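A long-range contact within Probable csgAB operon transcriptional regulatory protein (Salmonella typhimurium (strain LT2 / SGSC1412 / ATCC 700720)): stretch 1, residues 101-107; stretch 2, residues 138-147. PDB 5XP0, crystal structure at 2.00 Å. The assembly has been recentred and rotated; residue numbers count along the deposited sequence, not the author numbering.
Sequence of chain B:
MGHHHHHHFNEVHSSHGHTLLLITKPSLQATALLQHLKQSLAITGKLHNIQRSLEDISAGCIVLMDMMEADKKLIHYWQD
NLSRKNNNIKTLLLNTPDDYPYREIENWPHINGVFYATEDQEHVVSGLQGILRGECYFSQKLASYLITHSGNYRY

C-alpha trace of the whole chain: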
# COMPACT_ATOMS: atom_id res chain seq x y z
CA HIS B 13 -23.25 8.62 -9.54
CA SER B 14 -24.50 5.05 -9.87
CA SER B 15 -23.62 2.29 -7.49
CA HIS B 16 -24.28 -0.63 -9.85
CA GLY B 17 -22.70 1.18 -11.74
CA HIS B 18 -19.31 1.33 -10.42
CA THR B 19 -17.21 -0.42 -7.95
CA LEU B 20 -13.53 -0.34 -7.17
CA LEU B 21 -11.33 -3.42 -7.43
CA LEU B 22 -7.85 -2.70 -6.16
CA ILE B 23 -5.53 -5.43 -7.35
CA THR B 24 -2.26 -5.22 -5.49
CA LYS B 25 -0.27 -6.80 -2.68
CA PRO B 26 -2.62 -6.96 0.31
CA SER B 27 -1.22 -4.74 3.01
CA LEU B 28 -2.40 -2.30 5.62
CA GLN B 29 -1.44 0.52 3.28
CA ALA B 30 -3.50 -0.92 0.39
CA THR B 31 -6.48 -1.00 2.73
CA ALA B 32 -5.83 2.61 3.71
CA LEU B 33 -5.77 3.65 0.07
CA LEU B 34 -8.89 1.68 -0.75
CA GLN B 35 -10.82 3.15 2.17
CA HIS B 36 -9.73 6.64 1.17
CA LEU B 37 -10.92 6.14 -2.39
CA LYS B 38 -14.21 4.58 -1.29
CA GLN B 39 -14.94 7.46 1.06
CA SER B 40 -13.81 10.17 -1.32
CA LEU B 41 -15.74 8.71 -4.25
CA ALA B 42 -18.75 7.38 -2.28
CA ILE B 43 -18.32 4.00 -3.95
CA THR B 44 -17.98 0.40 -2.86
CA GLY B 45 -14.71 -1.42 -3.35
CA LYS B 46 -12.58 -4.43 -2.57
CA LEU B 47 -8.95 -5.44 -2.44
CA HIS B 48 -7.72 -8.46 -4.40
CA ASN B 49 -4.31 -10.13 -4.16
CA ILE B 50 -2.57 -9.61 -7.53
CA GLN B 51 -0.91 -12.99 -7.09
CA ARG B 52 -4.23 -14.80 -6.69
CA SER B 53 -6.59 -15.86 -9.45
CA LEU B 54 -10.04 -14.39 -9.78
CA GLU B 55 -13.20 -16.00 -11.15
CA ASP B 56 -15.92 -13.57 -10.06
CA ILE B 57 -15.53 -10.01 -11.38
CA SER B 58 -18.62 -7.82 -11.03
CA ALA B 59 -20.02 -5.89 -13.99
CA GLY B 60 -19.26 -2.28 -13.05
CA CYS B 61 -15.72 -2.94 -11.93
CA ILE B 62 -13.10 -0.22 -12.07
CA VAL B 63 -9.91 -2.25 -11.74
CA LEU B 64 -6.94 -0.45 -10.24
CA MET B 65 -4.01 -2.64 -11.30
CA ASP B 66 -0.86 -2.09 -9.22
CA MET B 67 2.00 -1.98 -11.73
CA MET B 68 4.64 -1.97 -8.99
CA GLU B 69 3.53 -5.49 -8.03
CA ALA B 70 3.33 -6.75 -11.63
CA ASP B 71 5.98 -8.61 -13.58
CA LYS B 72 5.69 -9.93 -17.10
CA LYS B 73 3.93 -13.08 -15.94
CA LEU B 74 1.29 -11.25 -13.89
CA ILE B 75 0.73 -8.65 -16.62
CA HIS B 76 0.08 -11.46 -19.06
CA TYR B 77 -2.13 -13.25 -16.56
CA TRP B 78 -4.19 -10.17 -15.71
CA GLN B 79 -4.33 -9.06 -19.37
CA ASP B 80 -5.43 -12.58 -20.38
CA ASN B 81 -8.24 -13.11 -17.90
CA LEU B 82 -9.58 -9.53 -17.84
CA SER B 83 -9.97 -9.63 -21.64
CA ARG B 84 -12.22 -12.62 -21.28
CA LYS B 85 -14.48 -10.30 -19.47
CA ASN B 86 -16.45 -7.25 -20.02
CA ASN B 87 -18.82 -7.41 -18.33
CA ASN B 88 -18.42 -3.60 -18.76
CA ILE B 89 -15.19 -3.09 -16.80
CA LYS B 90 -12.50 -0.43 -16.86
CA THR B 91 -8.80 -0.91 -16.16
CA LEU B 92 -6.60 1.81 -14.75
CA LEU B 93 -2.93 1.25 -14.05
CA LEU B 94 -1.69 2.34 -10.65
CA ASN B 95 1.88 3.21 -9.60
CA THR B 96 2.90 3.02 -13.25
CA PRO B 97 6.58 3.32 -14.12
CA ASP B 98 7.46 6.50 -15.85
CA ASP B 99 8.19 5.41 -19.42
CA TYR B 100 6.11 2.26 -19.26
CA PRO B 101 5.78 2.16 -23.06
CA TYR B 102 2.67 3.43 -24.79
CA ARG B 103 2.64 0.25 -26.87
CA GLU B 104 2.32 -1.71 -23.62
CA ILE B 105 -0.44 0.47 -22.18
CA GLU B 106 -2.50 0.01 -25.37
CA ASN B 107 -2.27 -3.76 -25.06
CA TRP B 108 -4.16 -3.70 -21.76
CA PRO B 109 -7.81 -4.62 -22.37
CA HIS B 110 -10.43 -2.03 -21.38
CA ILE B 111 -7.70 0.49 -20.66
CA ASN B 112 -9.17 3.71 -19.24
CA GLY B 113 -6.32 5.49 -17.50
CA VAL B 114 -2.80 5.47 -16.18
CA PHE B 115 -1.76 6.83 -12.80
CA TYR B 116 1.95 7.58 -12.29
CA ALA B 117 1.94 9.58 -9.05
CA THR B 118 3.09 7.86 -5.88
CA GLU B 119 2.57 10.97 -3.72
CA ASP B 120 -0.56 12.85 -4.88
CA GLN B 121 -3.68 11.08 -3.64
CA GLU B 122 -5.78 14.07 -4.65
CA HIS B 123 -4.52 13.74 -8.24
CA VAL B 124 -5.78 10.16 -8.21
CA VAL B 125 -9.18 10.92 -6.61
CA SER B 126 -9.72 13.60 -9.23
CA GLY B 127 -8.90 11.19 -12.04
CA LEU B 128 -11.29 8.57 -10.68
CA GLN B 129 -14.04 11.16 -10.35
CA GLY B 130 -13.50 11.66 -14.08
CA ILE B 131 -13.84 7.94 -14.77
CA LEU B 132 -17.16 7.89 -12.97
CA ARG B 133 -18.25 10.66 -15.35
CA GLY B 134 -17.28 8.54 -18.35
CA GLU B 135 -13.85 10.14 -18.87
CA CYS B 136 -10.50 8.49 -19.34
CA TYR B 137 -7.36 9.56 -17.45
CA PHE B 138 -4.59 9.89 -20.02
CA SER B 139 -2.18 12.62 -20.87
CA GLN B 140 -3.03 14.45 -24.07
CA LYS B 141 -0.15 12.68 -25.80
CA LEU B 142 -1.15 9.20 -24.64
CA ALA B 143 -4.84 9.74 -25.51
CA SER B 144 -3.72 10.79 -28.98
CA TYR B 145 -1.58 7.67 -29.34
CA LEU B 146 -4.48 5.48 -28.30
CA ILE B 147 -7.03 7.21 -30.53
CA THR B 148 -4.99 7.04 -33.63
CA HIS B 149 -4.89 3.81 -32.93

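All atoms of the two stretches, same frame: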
# COMPACT_ATOMS: atom_id res chain seq x y z
N PRO B 101 6.00 1.73 -21.67
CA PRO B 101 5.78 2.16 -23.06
C PRO B 101 4.31 2.28 -23.41
O PRO B 101 3.46 1.54 -22.93
CB PRO B 101 6.46 1.05 -23.89
CG PRO B 101 7.43 0.40 -22.95
CD PRO B 101 6.81 0.50 -21.59
N TYR B 102 4.02 3.25 -24.28
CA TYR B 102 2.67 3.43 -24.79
C TYR B 102 2.15 2.17 -25.47
O TYR B 102 0.97 1.82 -25.35
CB TYR B 102 2.65 4.59 -25.78
CG TYR B 102 2.70 5.95 -25.16
CD1 TYR B 102 2.89 6.14 -23.80
CD2 TYR B 102 2.51 7.07 -25.97
CE1 TYR B 102 2.92 7.43 -23.26
CE2 TYR B 102 2.52 8.33 -25.45
CZ TYR B 102 2.72 8.52 -24.11
OH TYR B 102 2.72 9.81 -23.66
N ARG B 103 3.01 1.50 -26.22
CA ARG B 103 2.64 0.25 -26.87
C ARG B 103 2.16 -0.78 -25.86
O ARG B 103 1.25 -1.58 -26.15
CB ARG B 103 3.84 -0.33 -27.63
CG ARG B 103 4.69 0.69 -28.38
CD ARG B 103 5.90 0.02 -29.04
NE ARG B 103 6.82 -0.56 -28.05
CZ ARG B 103 7.89 0.04 -27.56
NH1 ARG B 103 8.22 1.27 -27.94
NH2 ARG B 103 8.66 -0.58 -26.67
N GLU B 104 2.73 -0.76 -24.66
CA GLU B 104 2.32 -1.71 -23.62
C GLU B 104 0.99 -1.29 -22.99
O GLU B 104 0.13 -2.13 -22.74
CB GLU B 104 3.38 -1.82 -22.53
CG GLU B 104 4.78 -2.16 -23.03
CD GLU B 104 4.76 -3.22 -24.09
OE1 GLU B 104 4.01 -4.20 -23.94
OE2 GLU B 104 5.49 -3.06 -25.09
N ILE B 105 0.83 -0.01 -22.71
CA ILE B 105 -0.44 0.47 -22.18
C ILE B 105 -1.59 0.08 -23.11
O ILE B 105 -2.63 -0.41 -22.66
CB ILE B 105 -0.37 1.98 -21.98
CG1 ILE B 105 0.59 2.29 -20.85
CG2 ILE B 105 -1.75 2.54 -21.71
CD1 ILE B 105 1.09 3.71 -20.86
N GLU B 106 -1.43 0.32 -24.41
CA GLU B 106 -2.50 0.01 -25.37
C GLU B 106 -2.89 -1.45 -25.34
O GLU B 106 -4.05 -1.78 -25.61
CB GLU B 106 -2.07 0.38 -26.79
CG GLU B 106 -3.16 0.28 -27.86
CD GLU B 106 -3.30 -1.12 -28.47
OE1 GLU B 106 -2.33 -1.93 -28.44
OE2 GLU B 106 -4.38 -1.41 -29.02
N ASN B 107 -1.94 -2.34 -25.06
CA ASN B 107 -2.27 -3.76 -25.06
C ASN B 107 -3.10 -4.19 -23.86
O ASN B 107 -3.60 -5.31 -23.85
CB ASN B 107 -0.99 -4.59 -25.12
CG ASN B 107 -0.84 -5.29 -26.44
OD1 ASN B 107 -1.32 -6.41 -26.61
ND2 ASN B 107 -0.21 -4.63 -27.39
N PHE B 138 -5.79 10.01 -19.21
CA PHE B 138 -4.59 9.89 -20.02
C PHE B 138 -4.04 11.28 -20.26
O PHE B 138 -4.79 12.25 -20.39
CB PHE B 138 -4.87 9.24 -21.37
CG PHE B 138 -5.40 7.85 -21.30
CD1 PHE B 138 -4.62 6.81 -20.81
CD2 PHE B 138 -6.67 7.57 -21.79
CE1 PHE B 138 -5.12 5.53 -20.77
CE2 PHE B 138 -7.18 6.29 -21.75
CZ PHE B 138 -6.40 5.26 -21.26
N SER B 139 -2.72 11.38 -20.36
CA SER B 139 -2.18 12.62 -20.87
C SER B 139 -2.70 12.87 -22.29
O SER B 139 -3.16 11.97 -22.98
CB SER B 139 -0.65 12.59 -20.87
OG SER B 139 -0.17 11.58 -21.73
N GLN B 140 -2.62 14.13 -22.71
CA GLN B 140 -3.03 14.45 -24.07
C GLN B 140 -2.23 13.61 -25.07
O GLN B 140 -2.79 13.09 -26.04
CB GLN B 140 -2.87 15.94 -24.35
CG GLN B 140 -3.94 16.83 -23.72
CD GLN B 140 -5.28 16.68 -24.40
OE1 GLN B 140 -5.34 16.46 -25.61
NE2 GLN B 140 -6.36 16.80 -23.63
N LYS B 141 -0.94 13.41 -24.82
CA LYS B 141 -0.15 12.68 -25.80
C LYS B 141 -0.52 11.20 -25.81
O LYS B 141 -0.60 10.58 -26.89
CB LYS B 141 1.34 12.89 -25.50
CG LYS B 141 2.26 12.60 -26.66
CD LYS B 141 3.74 12.79 -26.28
CE LYS B 141 4.35 11.56 -25.62
NZ LYS B 141 4.47 11.69 -24.13
N LEU B 142 -0.81 10.62 -24.65
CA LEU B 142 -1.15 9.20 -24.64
C LEU B 142 -2.54 8.97 -25.23
O LEU B 142 -2.73 8.03 -26.02
CB LEU B 142 -1.03 8.64 -23.23
CG LEU B 142 -1.45 7.18 -23.05
CD1 LEU B 142 -0.74 6.30 -24.07
CD2 LEU B 142 -1.14 6.76 -21.62
N ALA B 143 -3.52 9.83 -24.88
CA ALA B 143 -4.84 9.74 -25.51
C ALA B 143 -4.73 9.80 -27.02
O ALA B 143 -5.45 9.08 -27.72
CB ALA B 143 -5.77 10.86 -25.03
N SER B 144 -3.86 10.68 -27.54
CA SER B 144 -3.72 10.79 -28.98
C SER B 144 -3.13 9.51 -29.57
O SER B 144 -3.59 9.03 -30.62
CB SER B 144 -2.85 11.98 -29.38
OG SER B 144 -2.76 12.06 -30.81
N TYR B 145 -2.12 8.95 -28.90
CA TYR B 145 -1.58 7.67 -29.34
C TYR B 145 -2.67 6.62 -29.39
O TYR B 145 -2.78 5.88 -30.37
CB TYR B 145 -0.47 7.21 -28.39
CG TYR B 145 0.05 5.83 -28.73
CD1 TYR B 145 1.04 5.64 -29.70
CD2 TYR B 145 -0.45 4.70 -28.08
CE1 TYR B 145 1.52 4.37 -29.99
CE2 TYR B 145 0.02 3.43 -28.36
CZ TYR B 145 1.00 3.27 -29.32
OH TYR B 145 1.44 2.00 -29.59
N LEU B 146 -3.48 6.54 -28.35
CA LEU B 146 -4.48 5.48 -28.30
C LEU B 146 -5.55 5.70 -29.34
O LEU B 146 -6.05 4.74 -29.93
CB LEU B 146 -5.09 5.37 -26.89
CG LEU B 146 -4.14 4.90 -25.77
CD1 LEU B 146 -4.82 4.98 -24.41
CD2 LEU B 146 -3.63 3.49 -26.08
N ILE B 147 -5.92 6.96 -29.60
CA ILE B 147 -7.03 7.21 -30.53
C ILE B 147 -6.62 6.88 -31.95
O ILE B 147 -7.44 6.38 -32.74
CB ILE B 147 -7.52 8.67 -30.40
CG1 ILE B 147 -8.29 8.82 -29.11
CG2 ILE B 147 -8.36 9.08 -31.60
CD1 ILE B 147 -8.65 10.22 -28.72

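What holds Tyr102 at the centre of this contact? Its CA-to-CB bond points toward the second helix, and chi1 in the m well (-76°) lays the ring alongside that helix. Leu142, with chi1 t and chi2 p, places CD1 over one ring face, 3.6 Å from the centroid and 12° off the normal, a CH-pi contact. At the far end, Lys141 NZ donates a hydrogen bond to Tyr102 OH at 2.6 Å.

How does Lys141 reach that hydroxyl? Its CA-to-CB bond points sideways, so the chain must travel: chi1 and chi2 are both t, extending it, and chi3 near 85° and an off-well chi4 of -102° then turn the end, bringing the amine to the phenol oxygen.

How does Tyr145 meet Tyr102? Its t chi1 carries the ring up to the start of the first helix, where Tyr102 CB sits over one face, 3.9 Å from the centroid. The two ring planes meet obliquely, at 54°. Glu106 CB lies at the edge of the Tyr145 ring, 4.0 Å from CE2.

What does Glu106 contribute, if its acid leads away? Its aliphatic base does the packing: Glu106 CB meets Leu146 CD2 at 3.6 Å, while chi1 t and chi2 m take the carboxylate off. Deeper in, Ile105 CD1 packs against Leu142 CD2 at 3.9 Å.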